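Local coordinates for protein peptidoglycan glycosyltransferase (Burkholderia ambifaria, PDB 5UY7) that belongs to the penicillin-binding proteins and carries a transpeptidase-family domain of the beta-lactamase clan, at residues 305-309 with 325-330. Residues are numbered along the deposited sequence; the frame is centred on the assembly and turned at random.
Sequences PITDD and SNIGAT
Asp308 meets the first turn of helix 326-333 in a buried helix-capping contact, just past the end of strand 304-307 in the transpeptidase-family domain. Its carboxylate spans the N-terminus: OD1 of Asp308 accepts a nearly straight bond from Ile327 N (2.9 Å, 172°), and OD2 of Asp308 accepts a hydrogen bond from Ser325 OG at 2.5 Å. Both oxygens are met on their syn sides, so the two bonds together fix the rotation of the carboxylate. Ser325 is the N-cap; a chi1 of 172° swings its OG away from the Ser325 backbone N, where the hydroxyl donates to Asp308 and also accepts from Gly328 N at 2.8 Å. A negative group placed here probably gains from the helix dipole and the amide N-H groups.

Asn326 points back at the strand, where ND2 of Asn326 makes a weak, bent bond to Thr307 O (3.1 Å). A water held by Thr307 N also lies near ND2. The OD1 of Asn326 accepts from Lys273 NZ, which belongs to a probable SxxK motif, consistent with Asn326 being the asparagine of the family's SxN element.

Further along, the contact turns apolar. CG2 of Ile306 packs on CG1 of Ile327 at 3.9 Å, and Ile306 CD1 meets CG2 of Thr330 tip to tip at 3.7 Å. Thr330 OG1 turns back to its own helix, donating to Asn326 O. Ala378 of helix 374-381 and Tyr382 close over Ile306 and Thr330, while strand 298-301, antiparallel partner of 304-307, adds Phe299 against Ile327 and Leu301 against Ile306 and Thr330.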
ATOM      1  N   PRO A 305     -21.353   2.559  13.405  1.00 37.96           N
ATOM      2  CA  PRO A 305     -21.625   1.989  12.085  1.00 36.32           C
ATOM      3  C   PRO A 305     -20.350   1.799  11.282  1.00 32.05           C
ATOM      4  O   PRO A 305     -19.484   2.677  11.218  1.00 32.60           O
ATOM      5  CB  PRO A 305     -22.537   3.035  11.436  1.00 41.33           C
ATOM      6  CG  PRO A 305     -22.077   4.326  12.035  1.00 40.13           C
ATOM      7  CD  PRO A 305     -21.644   4.004  13.454  1.00 41.41           C
ATOM      8  N   ILE A 306     -20.245   0.630  10.662  1.00 28.15           N
ATOM      9  CA  ILE A 306     -19.189   0.326   9.711  1.00 25.23           C
ATOM     10  C   ILE A 306     -19.867   0.013   8.385  1.00 27.87           C
ATOM     11  O   ILE A 306     -20.835  -0.755   8.348  1.00 29.27           O
ATOM     12  CB  ILE A 306     -18.320  -0.840  10.207  1.00 25.75           C
ATOM     13  CG1 ILE A 306     -17.714  -0.455  11.563  1.00 31.68           C
ATOM     14  CG2 ILE A 306     -17.231  -1.160   9.199  1.00 25.05           C
ATOM     15  CD1 ILE A 306     -17.002  -1.573  12.277  1.00 30.96           C
ATOM     16  N   THR A 307     -19.384   0.630   7.308  1.00 26.41           N
ATOM     17  CA  THR A 307     -20.126   0.690   6.056  1.00 24.06           C
ATOM     18  C   THR A 307     -19.244   0.295   4.880  1.00 21.83           C
ATOM     19  O   THR A 307     -18.088   0.726   4.792  1.00 24.06           O
ATOM     20  CB  THR A 307     -20.671   2.107   5.830  1.00 29.24           C
ATOM     21  OG1 THR A 307     -21.481   2.489   6.947  1.00 32.97           O
ATOM     22  CG2 THR A 307     -21.500   2.171   4.567  1.00 33.94           C
ATOM     23  N   ASP A 308     -19.793  -0.521   3.975  1.00 21.95           N
ATOM     24  CA  ASP A 308     -19.170  -0.794   2.687  1.00 22.94           C
ATOM     25  C   ASP A 308     -19.785   0.097   1.613  1.00 27.27           C
ATOM     26  O   ASP A 308     -20.851   0.688   1.802  1.00 28.28           O
ATOM     27  CB  ASP A 308     -19.327  -2.265   2.294  1.00 21.20           C
ATOM     28  CG  ASP A 308     -18.453  -3.189   3.117  1.00 22.40           C
ATOM     29  OD1 ASP A 308     -17.637  -2.688   3.918  1.00 19.83           O
ATOM     30  OD2 ASP A 308     -18.567  -4.419   2.939  1.00 21.02           O
ATOM     31  N   ASP A 309     -19.093   0.186   0.473  1.00 29.15           N
ATOM     32  CA  ASP A 309     -19.585   1.008  -0.633  1.00 31.62           C
ATOM     33  C   ASP A 309     -20.792   0.390  -1.319  1.00 31.54           C
ATOM     34  O   ASP A 309     -21.504   1.087  -2.050  1.00 34.35           O
ATOM     35  CB  ASP A 309     -18.477   1.232  -1.662  1.00 45.86           C
ATOM     36  CG  ASP A 309     -17.408   2.177  -1.163  1.00 58.31           C
ATOM     37  OD1 ASP A 309     -17.726   3.033  -0.310  1.00 62.05           O
ATOM     38  OD2 ASP A 309     -16.252   2.066  -1.624  1.00 64.82           O
ATOM     39  N   SER A 325     -13.700  -4.230   1.195  1.00 17.21           N
ATOM     40  CA  SER A 325     -14.783  -4.195   2.175  1.00 17.00           C
ATOM     41  C   SER A 325     -14.261  -3.759   3.546  1.00 17.50           C
ATOM     42  O   SER A 325     -13.377  -4.410   4.114  1.00 17.18           O
ATOM     43  CB  SER A 325     -15.429  -5.581   2.257  1.00 17.57           C
ATOM     44  OG  SER A 325     -16.372  -5.657   3.319  1.00 19.22           O
ATOM     45  N   ASN A 326     -14.806  -2.658   4.079  1.00 18.72           N
ATOM     46  CA  ASN A 326     -14.530  -2.276   5.465  1.00 17.95           C
ATOM     47  C   ASN A 326     -15.082  -3.296   6.444  1.00 19.03           C
ATOM     48  O   ASN A 326     -14.445  -3.599   7.461  1.00 18.78           O
ATOM     49  CB  ASN A 326     -15.160  -0.922   5.789  1.00 17.85           C
ATOM     50  CG  ASN A 326     -14.442   0.230   5.144  1.00 24.80           C
ATOM     51  OD1 ASN A 326     -13.352   0.069   4.605  1.00 20.48           O
ATOM     52  ND2 ASN A 326     -15.044   1.416   5.216  1.00 28.96           N
ATOM     53  N   ILE A 327     -16.293  -3.788   6.183  1.00 17.13           N
ATOM     54  CA  ILE A 327     -16.913  -4.759   7.082  1.00 17.29           C
ATOM     55  C   ILE A 327     -16.114  -6.056   7.097  1.00 18.73           C
ATOM     56  O   ILE A 327     -15.891  -6.656   8.158  1.00 18.86           O
ATOM     57  CB  ILE A 327     -18.377  -4.990   6.675  1.00 18.26           C
ATOM     58  CG1 ILE A 327     -19.159  -3.691   6.867  1.00 19.86           C
ATOM     59  CG2 ILE A 327     -19.001  -6.117   7.504  1.00 22.77           C
ATOM     60  CD1 ILE A 327     -20.507  -3.704   6.222  1.00 23.72           C
ATOM     61  N   GLY A 328     -15.674  -6.512   5.921  1.00 16.54           N
ATOM     62  CA  GLY A 328     -14.867  -7.720   5.872  1.00 17.16           C
ATOM     63  C   GLY A 328     -13.543  -7.556   6.592  1.00 16.80           C
ATOM     64  O   GLY A 328     -13.091  -8.461   7.302  1.00 18.39           O
ATOM     65  N   ALA A 329     -12.894  -6.401   6.407  1.00 15.41           N
ATOM     66  CA  ALA A 329     -11.654  -6.139   7.132  1.00 16.72           C
ATOM     67  C   ALA A 329     -11.891  -6.151   8.635  1.00 17.95           C
ATOM     68  O   ALA A 329     -11.092  -6.711   9.397  1.00 19.26           O
ATOM     69  CB  ALA A 329     -11.067  -4.793   6.688  1.00 16.00           C
ATOM     70  N   THR A 330     -12.997  -5.542   9.076  1.00 17.12           N
ATOM     71  CA  THR A 330     -13.322  -5.497  10.497  1.00 16.76           C
ATOM     72  C   THR A 330     -13.526  -6.895  11.058  1.00 19.68           C
ATOM     73  O   THR A 330     -12.990  -7.231  12.118  1.00 20.38           O
ATOM     74  CB  THR A 330     -14.576  -4.652  10.717  1.00 17.84           C
ATOM     75  OG1 THR A 330     -14.303  -3.294  10.355  1.00 19.39           O
ATOM     76  CG2 THR A 330     -15.030  -4.719  12.188  1.00 19.67           C
TER
HETATM   77  O   HOH W   1     -16.950   2.463   7.741  1.00 33.51           O
HETATM   78  O   HOH W   2     -15.930  -0.250   2.529  1.00 41.04           O